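Local coordinates for putative tetR-family transcriptional regulator (Streptomyces coelicolor, PDB 3FIW), which probably binds operator DNA as a dimeric TetR-family regulator and so controls, most likely represses, transcription of its target genes, at residues Met25-Val30 and Tyr63-Thr68; Ala34-Asp39 and Leu112-Gly117; Val46-Leu51 and Arg70-Ala75; Met76-Met81 and Arg125-Leu130. One frame throughout, in Å; residues are numbered along the deposited sequence.

Interaction 1 of 4, residues Met25-Val30 and Tyr63-Thr68; sequences MNRETV and YWYFRT
R27 and Y65 bring the two backbones to 6.5 Å, CA to CA, where the start of helix 27-41 passes the loop that closes the predicted helix-turn-helix unit of this TetR-family regulator. N26 occupies the N-cap position, and V30 N returns to N26 O at 3.1 Å as the helix begins. Residues 63-68 in turn lead into helix 69-79, with T68 OG1 capping D71 N. Two aromatic side chains bridge from this loop to the helix start.

Y65 has CG anti to its carbonyl carbon (chi1 -64°), which sends the long ring to the peptide between M25 and N26, and its OH ends 3.2 Å from M25 C. V30 suits a place where two rings must be met at once, because its branches diverge. CG2 lies over one face of Y65 in a CH-pi contact, 4.3 Å from the ring centroid and 13° off the normal, while CG1 meets the edge of F66, 3.7 Å from CE2. The same buried valine also packs on L51 and L55 of helix 48-55.

R27 is exposed, and its flexible chain bends at chi3 to bring the guanidinium to another edge of F66. The ring carbon CE1 sits over one guanidinium face, 3.1 Å from NH1, yet the planes are 64° apart, so the groups are not stacked. CB of R27 comes beside CD1 of Y65. At the phenol end, a water gives a proton to M25 O at 2.8 Å and makes a weak hydrogen bond, 3.4 Å, to Y65 OH in the ring plane.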
# COMPACT_ATOMS: atom_id res chain seq x y z
N MSE A 25 -3.25 -35.33 5.96
CA MSE A 25 -3.39 -34.03 6.64
C MSE A 25 -2.15 -33.55 7.39
O MSE A 25 -1.56 -34.27 8.20
CB MSE A 25 -4.66 -33.97 7.50
CG MSE A 25 -5.91 -33.86 6.65
SE MSE A 25 -6.12 -32.12 5.79
CE MSE A 25 -4.73 -32.09 4.39
N ASN A 26 -1.80 -32.30 7.15
CA ASN A 26 -0.44 -31.83 7.29
C ASN A 26 -0.60 -30.30 7.29
O ASN A 26 -1.44 -29.78 6.54
CB ASN A 26 0.30 -32.38 6.07
CG ASN A 26 1.75 -32.03 6.01
OD1 ASN A 26 2.58 -32.82 5.52
ND2 ASN A 26 2.10 -30.81 6.43
N ARG A 27 0.12 -29.59 8.15
CA ARG A 27 -0.02 -28.13 8.19
C ARG A 27 0.39 -27.46 6.86
O ARG A 27 -0.42 -26.74 6.27
CB ARG A 27 0.73 -27.53 9.38
CG ARG A 27 0.61 -26.04 9.51
CD ARG A 27 1.36 -25.55 10.73
NE ARG A 27 0.63 -24.46 11.39
CZ ARG A 27 0.80 -23.15 11.15
NH1 ARG A 27 0.06 -22.27 11.82
NH2 ARG A 27 1.70 -22.69 10.28
N GLU A 28 1.61 -27.72 6.40
CA GLU A 28 2.15 -27.11 5.15
C GLU A 28 1.22 -27.30 3.92
O GLU A 28 0.98 -26.36 3.18
CB GLU A 28 3.60 -27.57 4.84
CG GLU A 28 3.83 -29.10 4.96
CD GLU A 28 5.31 -29.55 4.83
OE1 GLU A 28 5.54 -30.59 4.16
OE2 GLU A 28 6.22 -28.86 5.40
N THR A 29 0.71 -28.52 3.79
CA THR A 29 -0.38 -28.93 2.91
C THR A 29 -1.62 -28.08 3.02
O THR A 29 -2.18 -27.71 2.01
CB THR A 29 -0.81 -30.40 3.29
OG1 THR A 29 0.34 -31.22 3.17
CG2 THR A 29 -2.00 -30.97 2.43
N VAL A 30 -2.11 -27.86 4.23
CA VAL A 30 -3.31 -27.03 4.38
C VAL A 30 -3.03 -25.61 3.88
O VAL A 30 -3.85 -25.03 3.17
CB VAL A 30 -3.85 -27.06 5.82
CG1 VAL A 30 -4.93 -26.01 6.02
CG2 VAL A 30 -4.42 -28.42 6.13
N TYR A 63 -9.94 -26.72 12.41
CA TYR A 63 -9.77 -26.09 13.73
C TYR A 63 -8.43 -26.44 14.44
O TYR A 63 -7.83 -25.62 15.10
CB TYR A 63 -10.97 -26.47 14.66
CG TYR A 63 -10.95 -25.85 16.05
CD1 TYR A 63 -11.11 -24.46 16.23
CD2 TYR A 63 -10.80 -26.64 17.19
CE1 TYR A 63 -11.07 -23.88 17.52
CE2 TYR A 63 -10.79 -26.07 18.48
CZ TYR A 63 -10.91 -24.71 18.63
OH TYR A 63 -10.88 -24.19 19.93
N TRP A 64 -7.99 -27.69 14.28
CA TRP A 64 -6.80 -28.20 14.94
C TRP A 64 -5.51 -27.63 14.38
O TRP A 64 -4.45 -27.64 15.06
CB TRP A 64 -6.83 -29.74 14.86
CG TRP A 64 -8.11 -30.24 15.52
CD1 TRP A 64 -9.19 -30.84 14.91
CD2 TRP A 64 -8.47 -30.08 16.90
NE1 TRP A 64 -10.18 -31.09 15.85
CE2 TRP A 64 -9.75 -30.65 17.07
CE3 TRP A 64 -7.82 -29.52 18.00
CZ2 TRP A 64 -10.39 -30.65 18.31
CZ3 TRP A 64 -8.45 -29.56 19.22
CH2 TRP A 64 -9.72 -30.10 19.37
N TYR A 65 -5.60 -27.15 13.13
CA TYR A 65 -4.55 -26.35 12.48
C TYR A 65 -4.66 -24.84 12.75
O TYR A 65 -3.65 -24.17 13.01
CB TYR A 65 -4.58 -26.56 10.96
CG TYR A 65 -4.26 -27.98 10.59
CD1 TYR A 65 -2.94 -28.45 10.65
CD2 TYR A 65 -5.27 -28.87 10.27
CE1 TYR A 65 -2.66 -29.77 10.34
CE2 TYR A 65 -5.00 -30.14 9.98
CZ TYR A 65 -3.70 -30.59 10.00
OH TYR A 65 -3.47 -31.89 9.73
N PHE A 66 -5.87 -24.30 12.67
CA PHE A 66 -6.08 -22.87 12.74
C PHE A 66 -7.32 -22.63 13.50
O PHE A 66 -8.43 -22.89 13.03
CB PHE A 66 -6.18 -22.27 11.32
CG PHE A 66 -4.96 -22.52 10.51
CD1 PHE A 66 -3.71 -22.05 10.96
CD2 PHE A 66 -5.02 -23.27 9.36
CE1 PHE A 66 -2.55 -22.33 10.23
CE2 PHE A 66 -3.87 -23.53 8.61
CZ PHE A 66 -2.63 -23.07 9.07
N ARG A 67 -7.13 -22.15 14.71
CA ARG A 67 -8.20 -22.01 15.68
C ARG A 67 -9.19 -20.99 15.14
O ARG A 67 -10.40 -21.10 15.40
CB ARG A 67 -7.61 -21.51 16.97
CG ARG A 67 -8.23 -21.99 18.23
CD ARG A 67 -7.74 -21.10 19.34
NE ARG A 67 -7.37 -21.84 20.55
CZ ARG A 67 -6.18 -22.43 20.75
NH1 ARG A 67 -5.24 -22.40 19.81
NH2 ARG A 67 -5.93 -23.08 21.89
N THR A 68 -8.66 -20.01 14.38
CA THR A 68 -9.42 -18.87 13.88
C THR A 68 -9.03 -18.57 12.47
O THR A 68 -7.98 -19.00 12.04
CB THR A 68 -9.13 -17.59 14.71
OG1 THR A 68 -7.70 -17.44 14.79
CG2 THR A 68 -9.67 -17.75 16.12
O HOH W 1 -0.30 -32.94 10.35

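Interaction 2 of 4, residues Ala34-Asp39 and Leu112-Gly117; sequences ALDLLD and LARRDG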
# COMPACT_ATOMS: atom_id res chain seq x y z
N ALA A 34 -4.51 -23.43 0.93
CA ALA A 34 -5.20 -22.18 1.25
C ALA A 34 -4.78 -21.08 0.27
O ALA A 34 -5.63 -20.30 -0.24
CB ALA A 34 -4.86 -21.80 2.69
N LEU A 35 -3.48 -21.03 -0.00
CA LEU A 35 -2.91 -20.11 -0.97
C LEU A 35 -3.39 -20.38 -2.39
O LEU A 35 -3.59 -19.42 -3.17
CB LEU A 35 -1.40 -20.16 -0.90
CG LEU A 35 -0.73 -19.56 0.37
CD1 LEU A 35 0.77 -19.69 0.28
CD2 LEU A 35 -1.10 -18.12 0.57
N ASP A 36 -3.58 -21.66 -2.73
CA ASP A 36 -4.19 -22.02 -3.99
C ASP A 36 -5.64 -21.59 -4.06
O ASP A 36 -6.08 -21.09 -5.11
CB ASP A 36 -4.12 -23.52 -4.27
CG ASP A 36 -2.71 -23.98 -4.63
OD1 ASP A 36 -1.76 -23.16 -4.78
OD2 ASP A 36 -2.57 -25.21 -4.76
N LEU A 37 -6.37 -21.78 -2.96
CA LEU A 37 -7.75 -21.29 -2.81
C LEU A 37 -7.84 -19.78 -2.98
O LEU A 37 -8.77 -19.28 -3.65
CB LEU A 37 -8.34 -21.69 -1.44
CG LEU A 37 -9.83 -21.30 -1.24
CD1 LEU A 37 -10.75 -22.13 -2.10
CD2 LEU A 37 -10.24 -21.40 0.22
N LEU A 38 -6.89 -19.06 -2.38
CA LEU A 38 -6.77 -17.63 -2.51
C LEU A 38 -6.63 -17.26 -3.97
O LEU A 38 -7.31 -16.33 -4.43
CB LEU A 38 -5.57 -17.12 -1.72
CG LEU A 38 -5.13 -15.65 -1.91
CD1 LEU A 38 -6.18 -14.63 -1.48
CD2 LEU A 38 -3.75 -15.41 -1.21
N ASP A 39 -5.75 -17.97 -4.70
CA ASP A 39 -5.60 -17.76 -6.14
C ASP A 39 -6.93 -17.90 -6.84
O ASP A 39 -7.24 -17.14 -7.75
CB ASP A 39 -4.53 -18.69 -6.76
CG ASP A 39 -3.14 -18.16 -6.53
OD1 ASP A 39 -2.17 -18.95 -6.44
OD2 ASP A 39 -3.03 -16.93 -6.39
N LEU A 112 2.88 -10.23 -5.98
CA LEU A 112 2.04 -10.48 -7.16
C LEU A 112 1.78 -11.96 -7.46
O LEU A 112 0.88 -12.31 -8.30
CB LEU A 112 2.64 -9.81 -8.40
CG LEU A 112 2.52 -8.29 -8.58
CD1 LEU A 112 3.45 -7.82 -9.70
CD2 LEU A 112 1.07 -7.88 -8.90
N ALA A 113 2.56 -12.83 -6.81
CA ALA A 113 2.53 -14.27 -7.11
C ALA A 113 1.27 -14.99 -6.65
O ALA A 113 1.02 -16.12 -7.06
CB ALA A 113 3.79 -14.95 -6.51
N ARG A 114 0.51 -14.37 -5.76
CA ARG A 114 -0.76 -14.91 -5.28
C ARG A 114 -1.77 -13.82 -5.47
O ARG A 114 -1.45 -12.63 -5.24
CB ARG A 114 -0.70 -15.23 -3.78
CG ARG A 114 0.19 -16.40 -3.43
CD ARG A 114 -0.27 -17.67 -4.13
NE ARG A 114 0.59 -18.80 -3.77
CZ ARG A 114 0.34 -20.08 -4.02
NH1 ARG A 114 -0.76 -20.44 -4.68
NH2 ARG A 114 1.21 -21.02 -3.61
N ARG A 115 -2.98 -14.18 -5.89
CA ARG A 115 -4.05 -13.20 -6.00
C ARG A 115 -4.23 -12.45 -4.67
O ARG A 115 -4.05 -13.05 -3.62
CB ARG A 115 -5.34 -13.90 -6.36
CG ARG A 115 -6.51 -12.98 -6.49
CD ARG A 115 -7.66 -13.83 -6.95
NE ARG A 115 -8.94 -13.15 -7.06
CZ ARG A 115 -10.02 -13.75 -7.56
NH1 ARG A 115 -9.96 -15.01 -7.96
NH2 ARG A 115 -11.17 -13.10 -7.64
N ASP A 116 -4.58 -11.16 -4.73
CA ASP A 116 -4.78 -10.29 -3.55
C ASP A 116 -3.58 -10.44 -2.61
O ASP A 116 -3.69 -10.25 -1.40
CB ASP A 116 -6.11 -10.58 -2.81
CG ASP A 116 -7.38 -10.37 -3.70
OD1 ASP A 116 -7.41 -9.46 -4.53
OD2 ASP A 116 -8.36 -11.12 -3.56
N GLY A 117 -2.46 -10.82 -3.20
CA GLY A 117 -1.18 -10.99 -2.50
C GLY A 117 -0.84 -9.86 -1.55
O GLY A 117 -0.46 -10.12 -0.41
O HOH W 2 -0.23 -18.53 -7.96
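R114 pushes its guanidinium between two aspartates of helix 27-41, and a single nitrogen serves both: NH1 donates to D36 OD1 at 2.9 Å and to D39 OD1 at 2.7 Å, forming a salt-bridge network. The D36 oxygen lies near the guanidinium plane and uses its anti lone pair. D39 OD1 is met from above its carboxylate plane, 37° out of it. The other D39 oxygen is also occupied, since OD2 accepts from R115 N at 2.8 Å in a fairly straight bond (165°). Aspartate suits this position because it can reach a side chain and the turn backbone together.

L35 CB covers one face of the guanidinium, over its centre and 3.6 Å from R114 CZ, while the two aspartates at the edge limit its rotation. L38 places its branch against the carbonyl of R115, CG to O 3.3 Å. R115 itself is extended, and its NH1 makes only a weak bond to D39 O. Around this shell, a water donates to both D39 OD1 and A113 O, and D116 OD2 accepts from L43 N beyond the helix. Residues R114-G117 form a type II turn with R115 and D116 at its corners; L120 of helix 117-123 packs on L35 and L38. This TetR-fold junction joins the first helix of the DNA-binding domain to the loop between helices 96-112 and 117-123 of the regulatory domain.

Interaction 3 of 4, residues Val46-Leu51 and Arg70-Ala75; sequences VSTRRL and RDLLTA
L51 and L72 both carry CG anti to the backbone N (chi1 172° and 174°), and these matched torsions swing the two side chains toward each other until they meet tip to tip. L51 CD2 stands 3.9 Å from L72 CD1, a close van der Waals contact between branched ends. The branching of leucine matters here, because the second methyl packs on the same atom: L72 CD2 is 4.1 Å from L51 CD2. L72 CD2 also reaches V46 CG1 at 4.2 Å. V46 CG1 in turn approaches L73 CD2 at 4.5 Å. T48, in the first turn of helix 48-55, brings OG1 to 4.5 Å from L72 CD2, a marginal contact.

The start of helix 48-55 is set by S47 at the N-cap position, whose OG accepts from R50 N at 3.2 Å; a small hydroxyl side chain is well suited to take an N-H left over in the first turn. V46 O, just before it, accepts from K69 NZ, a polar tie beside the apolar contact.

This is part of the small hydrophobic core of the TetR DNA-binding domain, in which the predicted helix-turn-helix leans on the helix that follows it. Helices 27-41, 48-55 and 69-79 pack on one another here: besides L72 of helix 69-79, L51 meets V30, E33 and A34 of helix 27-41 and L62 of helix 60-63, while L72 lies against F66.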
# COMPACT_ATOMS: atom_id res chain seq x y z
N VAL A 46 -11.84 -16.44 0.97
CA VAL A 46 -11.10 -17.43 1.76
C VAL A 46 -11.87 -17.64 3.08
O VAL A 46 -12.18 -16.66 3.79
CB VAL A 46 -9.61 -17.01 1.98
CG1 VAL A 46 -8.86 -18.00 2.84
CG2 VAL A 46 -8.91 -16.86 0.66
N SER A 47 -12.23 -18.89 3.36
CA SER A 47 -12.85 -19.29 4.61
C SER A 47 -12.40 -20.69 4.92
O SER A 47 -11.94 -21.44 4.04
CB SER A 47 -14.38 -19.27 4.54
OG SER A 47 -14.84 -20.10 3.50
N THR A 48 -12.48 -21.02 6.20
CA THR A 48 -12.22 -22.36 6.67
C THR A 48 -13.14 -23.37 6.00
O THR A 48 -12.68 -24.44 5.55
CB THR A 48 -12.38 -22.40 8.18
OG1 THR A 48 -11.57 -21.34 8.72
CG2 THR A 48 -11.91 -23.73 8.75
N ARG A 49 -14.42 -23.04 5.90
CA ARG A 49 -15.33 -24.00 5.31
C ARG A 49 -14.98 -24.28 3.84
O ARG A 49 -15.02 -25.43 3.39
CB ARG A 49 -16.83 -23.67 5.61
CG ARG A 49 -17.66 -23.08 4.52
CD ARG A 49 -18.61 -24.10 3.87
NE ARG A 49 -19.39 -23.47 2.80
CZ ARG A 49 -18.90 -23.07 1.61
NH1 ARG A 49 -17.61 -23.25 1.31
NH2 ARG A 49 -19.69 -22.49 0.71
N ARG A 50 -14.56 -23.26 3.11
CA ARG A 50 -14.25 -23.42 1.71
C ARG A 50 -12.94 -24.20 1.52
O ARG A 50 -12.83 -25.06 0.63
CB ARG A 50 -14.17 -22.04 1.06
CG ARG A 50 -14.82 -21.94 -0.28
CD ARG A 50 -15.23 -20.51 -0.49
NE ARG A 50 -16.04 -20.37 -1.70
CZ ARG A 50 -16.65 -19.25 -2.06
NH1 ARG A 50 -16.53 -18.15 -1.31
NH2 ARG A 50 -17.36 -19.22 -3.18
N LEU A 51 -11.94 -23.92 2.37
CA LEU A 51 -10.71 -24.66 2.38
C LEU A 51 -10.95 -26.14 2.72
O LEU A 51 -10.39 -27.03 2.06
CB LEU A 51 -9.70 -24.01 3.36
CG LEU A 51 -8.37 -24.68 3.73
CD1 LEU A 51 -7.47 -24.92 2.53
CD2 LEU A 51 -7.68 -23.81 4.74
N ARG A 70 -8.35 -15.54 11.50
CA ARG A 70 -7.15 -14.74 11.74
C ARG A 70 -5.87 -15.58 11.67
O ARG A 70 -4.93 -15.17 11.02
CB ARG A 70 -7.24 -13.99 13.09
CG ARG A 70 -6.11 -12.95 13.37
CD ARG A 70 -6.14 -12.37 14.84
NE ARG A 70 -5.52 -13.31 15.80
CZ ARG A 70 -6.17 -14.13 16.64
NH1 ARG A 70 -7.52 -14.14 16.70
NH2 ARG A 70 -5.48 -14.95 17.44
N ASP A 71 -5.82 -16.73 12.35
CA ASP A 71 -4.58 -17.55 12.40
C ASP A 71 -4.23 -18.23 11.04
O ASP A 71 -3.06 -18.45 10.74
CB ASP A 71 -4.67 -18.65 13.45
CG ASP A 71 -4.79 -18.11 14.84
OD1 ASP A 71 -4.71 -16.90 15.03
OD2 ASP A 71 -5.01 -18.92 15.76
N LEU A 72 -5.28 -18.59 10.30
CA LEU A 72 -5.17 -19.09 8.95
C LEU A 72 -4.51 -18.05 8.04
O LEU A 72 -3.49 -18.33 7.42
CB LEU A 72 -6.57 -19.47 8.41
CG LEU A 72 -6.54 -19.87 6.94
CD1 LEU A 72 -5.65 -21.14 6.72
CD2 LEU A 72 -7.95 -20.05 6.41
N LEU A 73 -5.08 -16.84 7.97
CA LEU A 73 -4.46 -15.71 7.24
C LEU A 73 -2.98 -15.42 7.57
O LEU A 73 -2.19 -15.22 6.65
CB LEU A 73 -5.31 -14.44 7.41
CG LEU A 73 -6.70 -14.55 6.76
CD1 LEU A 73 -7.43 -13.25 6.91
CD2 LEU A 73 -6.68 -14.97 5.28
N THR A 74 -2.64 -15.33 8.85
CA THR A 74 -1.27 -15.08 9.34
C THR A 74 -0.36 -16.11 8.75
O THR A 74 0.68 -15.76 8.23
CB THR A 74 -1.22 -15.11 10.90
OG1 THR A 74 -2.05 -14.06 11.40
CG2 THR A 74 0.19 -14.91 11.50
N ALA A 75 -0.74 -17.38 8.86
CA ALA A 75 -0.03 -18.50 8.26
C ALA A 75 0.09 -18.41 6.75
O ALA A 75 1.15 -18.75 6.23
CB ALA A 75 -0.68 -19.83 8.65

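Interaction 4 of 4, residues Met76-Met81 and Arg125-Leu130; sequences MAQAAM and RPTADL
Q78 turns the polar edge of its carboxamide to the backbone of T127, and the amide bridges the two peptide groups that flank this residue. OE1 accepts from T127 N at 2.8 Å, with the donor in the carbonyl plane on a lone pair. NE2 donates to T127 O at 3.1 Å; that oxygen lies near the amide plane, but the nitrogen is tilted 26° from the plane of the T127 carbonyl. In the TetR fold this joins the end of helix 69-79, which links the DNA-binding domain to the regulatory domain, to the loop between helices 117-123 and 130-142.

Glutamine suits the task because its amide offers an acceptor and a donor side by side, matching the N-H and C=O of one residue in an extended backbone. Its chain leaves with CG anti to the backbone N and then bends at chi2 (75°), which turns the amide onto the loop.

P126 fills the space beside it, its CA 4.8 Å from that of Q78. The rigid ring, having no N-H to satisfy, lays CG 3.5 Å from A77 O; CG is also 4.0 Å from A77 CB, where a small side chain probably helps. The side chain of M81, a selenomethionine, runs at about a right angle to that of P126, CG to CG 3.9 Å. H121 of helix 117-123 also touches both, and R125 packs on A170 of the second subunit. Q78 OE1 itself rests against the proline, 3.3 Å from P126 CA.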
# COMPACT_ATOMS: atom_id res chain seq x y z
N MSE A 76 -0.99 -18.03 6.06
CA MSE A 76 -0.94 -17.86 4.62
C MSE A 76 0.04 -16.74 4.25
O MSE A 76 0.82 -16.89 3.32
CB MSE A 76 -2.33 -17.57 4.07
CG MSE A 76 -3.29 -18.77 4.07
SE MSE A 76 -5.10 -18.22 3.85
CE MSE A 76 -4.95 -17.36 2.08
N ALA A 77 0.02 -15.63 5.01
CA ALA A 77 0.84 -14.45 4.71
C ALA A 77 2.35 -14.77 4.86
O ALA A 77 3.17 -14.32 4.05
CB ALA A 77 0.44 -13.27 5.59
N GLN A 78 2.67 -15.56 5.89
CA GLN A 78 4.02 -15.95 6.16
C GLN A 78 4.53 -16.89 5.06
O GLN A 78 5.62 -16.67 4.53
CB GLN A 78 4.15 -16.60 7.55
CG GLN A 78 5.64 -16.84 7.96
CD GLN A 78 6.34 -15.53 8.37
OE1 GLN A 78 5.74 -14.68 9.01
NE2 GLN A 78 7.60 -15.38 8.02
N ALA A 79 3.75 -17.94 4.73
CA ALA A 79 4.12 -18.90 3.65
C ALA A 79 4.27 -18.17 2.31
O ALA A 79 5.09 -18.54 1.49
CB ALA A 79 3.07 -19.96 3.55
N ALA A 80 3.46 -17.13 2.07
CA ALA A 80 3.49 -16.34 0.81
C ALA A 80 4.85 -15.66 0.53
O ALA A 80 5.15 -15.29 -0.62
CB ALA A 80 2.40 -15.30 0.82
N MSE A 81 5.66 -15.52 1.57
CA MSE A 81 6.95 -14.82 1.49
C MSE A 81 8.10 -15.73 1.14
O MSE A 81 9.23 -15.25 0.96
CB MSE A 81 7.29 -14.13 2.83
CG MSE A 81 6.39 -12.96 3.16
SE MSE A 81 6.79 -11.50 1.94
CE MSE A 81 5.41 -11.66 0.69
N ARG A 125 0.66 -8.84 8.54
CA ARG A 125 2.12 -8.61 8.45
C ARG A 125 3.00 -9.76 8.96
O ARG A 125 3.11 -9.98 10.17
CB ARG A 125 2.50 -7.30 9.13
CG ARG A 125 2.16 -6.09 8.27
CD ARG A 125 1.84 -4.82 9.06
NE ARG A 125 0.57 -4.25 8.59
CZ ARG A 125 0.37 -3.56 7.45
NH1 ARG A 125 -0.87 -3.13 7.18
NH2 ARG A 125 1.38 -3.33 6.56
N PRO A 126 3.63 -10.51 8.01
CA PRO A 126 4.56 -11.63 8.29
C PRO A 126 5.75 -11.15 9.07
O PRO A 126 6.09 -9.96 9.00
CB PRO A 126 5.04 -12.06 6.90
CG PRO A 126 4.05 -11.57 5.97
CD PRO A 126 3.46 -10.30 6.56
N THR A 127 6.42 -12.04 9.79
CA THR A 127 7.60 -11.62 10.56
C THR A 127 8.85 -11.85 9.71
O THR A 127 9.11 -12.97 9.28
CB THR A 127 7.66 -12.31 11.93
OG1 THR A 127 8.08 -13.67 11.77
CG2 THR A 127 6.25 -12.27 12.65
N ALA A 128 9.60 -10.78 9.44
CA ALA A 128 10.81 -10.87 8.64
C ALA A 128 11.94 -11.66 9.32
O ALA A 128 12.09 -11.64 10.56
CB ALA A 128 11.30 -9.47 8.25
N ASP A 129 12.71 -12.38 8.51
CA ASP A 129 13.87 -13.14 8.99
C ASP A 129 14.98 -12.15 9.44
O ASP A 129 15.67 -11.56 8.61
CB ASP A 129 14.33 -14.07 7.86
CG ASP A 129 15.34 -15.09 8.30
OD1 ASP A 129 16.11 -14.84 9.26
OD2 ASP A 129 15.40 -16.15 7.63
N LEU A 130 15.13 -11.96 10.74
CA LEU A 130 16.07 -10.96 11.29
C LEU A 130 17.52 -11.21 10.84
O LEU A 130 18.30 -10.28 10.65
CB LEU A 130 16.01 -10.92 12.82
CG LEU A 130 14.63 -10.92 13.52
CD1 LEU A 130 14.67 -11.73 14.83
CD2 LEU A 130 14.03 -9.51 13.74

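In the fold
Interactions 1 and 3 lie within the DNA-binding domain, their centres 9 Å apart, and share one apolar core: F66 CD2 of interaction 1 touches L72 CD1 of interaction 3 at 3.5 Å. Interactions 2 and 4 tie that domain to the regulatory one, through helix 27-41 and through helix 69-79 respectively. Their centres are 14 Å apart, yet L35 CD2 packs on M76 O at 3.6 Å, so helices 27-41 and 69-79 pack directly on each other. M76 SE also reaches V46 CG1, at 3.9 Å, linking interactions 3 and 4. Interactions 2 and 4 are thus two junctions at which the domains meet.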